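Transmembrane protease (Mus musculus, PDB 2E7V) is probably a membrane-anchored serine endopeptidase that cleaves protein substrates, represented here by its extracellular SEA domain. Local coordinates at residues S94-R97 and R98-S101. Numbering follows the deposited sequence.
Sequences SVLR and RLSS
R98 runs its aliphatic stem back over the last turn of helix 85-96, its CG resting 3.1 Å from V95 O and its guanidinium carried beside the V95 side chain. With CG anti to the carbonyl carbon (chi1 -49°), the chain heads back along the helix, and V95 CG1 lies over one face of the guanidinium, 4.3 Å from NE. The charged end is held by helix 28-46 and its exit: NH2 forms a salt bridge with E44 and NH1 a hydrogen bond with G47 O. R98 thereby ties the chain just after helix 85-96 to the end of helix 28-46, which V95 also touches through E44 and F45. One residue further along, L99 packs beside L96: CD1 approaches L96 CD2 at 4.4 Å, a loose apolar contact; L96 also touches F45, and L99 touches E44. On the exposed side R97 folds back within its own turn, bent at chi2 and chi3, and NH2 donates to S94 OG at 2.7 Å, the hydroxyl lying in the guanidinium plane. The backbone meanwhile tightens from alpha to i-to-i+3 bonding: L99 N reaches L96 O at 2.8 Å, R98 N bonds V95 O and S100 N bonds R97 O, with only a weak second bond from S100 N to L96 O. S100 then turns extended, and its OG bonds G103 N and N104 O in the loop that leads to strand 106-107. Such successive i-to-i+3 bonds are of 3-10 type, formed here where the chain leaves the second long helix of the alpha+beta, ferredoxin-like SEA domain.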
loop_
_atom_site.group_PDB
_atom_site.type_symbol
_atom_site.label_atom_id
_atom_site.label_comp_id
_atom_site.label_asym_id
_atom_site.label_seq_id
_atom_site.Cartn_x
_atom_site.Cartn_y
_atom_site.Cartn_z
ATOM N N SER A 94 -3.061 -4.187 -11.881
ATOM C CA SER A 94 -2.894 -3.060 -12.786
ATOM C C SER A 94 -3.001 -1.733 -12.049
ATOM O O SER A 94 -2.476 -0.722 -12.515
ATOM C CB SER A 94 -3.905 -3.139 -13.937
ATOM O OG SER A 94 -3.495 -4.118 -14.887
ATOM N N VAL A 95 -3.660 -1.734 -10.892
ATOM C CA VAL A 95 -3.767 -0.511 -10.104
ATOM C C VAL A 95 -2.532 -0.363 -9.221
ATOM O O VAL A 95 -1.931 0.715 -9.151
ATOM C CB VAL A 95 -5.042 -0.507 -9.222
ATOM C CG1 VAL A 95 -5.105 0.774 -8.400
ATOM C CG2 VAL A 95 -6.283 -0.617 -10.106
ATOM N N LEU A 96 -2.132 -1.452 -8.567
ATOM C CA LEU A 96 -0.966 -1.410 -7.682
ATOM C C LEU A 96 0.304 -1.013 -8.433
ATOM O O LEU A 96 1.199 -0.370 -7.882
ATOM C CB LEU A 96 -0.773 -2.769 -6.987
ATOM C CG LEU A 96 -1.947 -3.233 -6.116
ATOM C CD1 LEU A 96 -1.585 -4.546 -5.461
ATOM C CD2 LEU A 96 -2.302 -2.195 -5.053
ATOM N N ARG A 97 0.361 -1.384 -9.706
ATOM C CA ARG A 97 1.498 -1.064 -10.544
ATOM C C ARG A 97 1.710 0.449 -10.600
ATOM O O ARG A 97 2.828 0.915 -10.808
ATOM C CB ARG A 97 1.268 -1.621 -11.953
ATOM C CG ARG A 97 2.422 -1.429 -12.914
ATOM C CD ARG A 97 2.500 -2.570 -13.939
ATOM N NE ARG A 97 1.298 -2.727 -14.767
ATOM C CZ ARG A 97 0.165 -3.304 -14.367
ATOM N NH1 ARG A 97 0.059 -3.791 -13.137
ATOM N NH2 ARG A 97 -0.863 -3.408 -15.201
ATOM N N ARG A 98 0.638 1.216 -10.409
ATOM C CA ARG A 98 0.749 2.674 -10.443
ATOM C C ARG A 98 1.516 3.205 -9.225
ATOM O O ARG A 98 2.091 4.300 -9.263
ATOM C CB ARG A 98 -0.647 3.309 -10.499
ATOM C CG ARG A 98 -1.545 2.701 -11.557
ATOM C CD ARG A 98 -2.767 3.556 -11.891
ATOM N NE ARG A 98 -3.493 4.025 -10.716
ATOM C CZ ARG A 98 -4.741 4.485 -10.747
ATOM N NH1 ARG A 98 -5.406 4.529 -11.893
ATOM N NH2 ARG A 98 -5.318 4.924 -9.636
ATOM N N LEU A 99 1.529 2.423 -8.150
ATOM C CA LEU A 99 2.220 2.810 -6.920
ATOM C C LEU A 99 3.699 2.438 -6.944
ATOM O O LEU A 99 4.481 2.948 -6.142
ATOM C CB LEU A 99 1.568 2.131 -5.709
ATOM C CG LEU A 99 0.225 2.712 -5.283
ATOM C CD1 LEU A 99 -0.499 1.752 -4.339
ATOM C CD2 LEU A 99 0.476 4.079 -4.620
ATOM N N SER A 100 4.074 1.554 -7.866
ATOM C CA SER A 100 5.458 1.083 -7.967
ATOM C C SER A 100 6.277 1.758 -9.060
ATOM O O SER A 100 5.758 2.112 -10.118
ATOM C CB SER A 100 5.488 -0.435 -8.199
ATOM O OG SER A 100 6.826 -0.911 -8.270
ATOM N N SER A 101 7.568 1.914 -8.789
ATOM C CA SER A 101 8.502 2.517 -9.729
ATOM C C SER A 101 9.685 1.581 -9.991
ATOM O O SER A 101 10.522 1.859 -10.847
ATOM C CB SER A 101 9.006 3.860 -9.191
ATOM O OG SER A 101 7.953 4.816 -9.149
#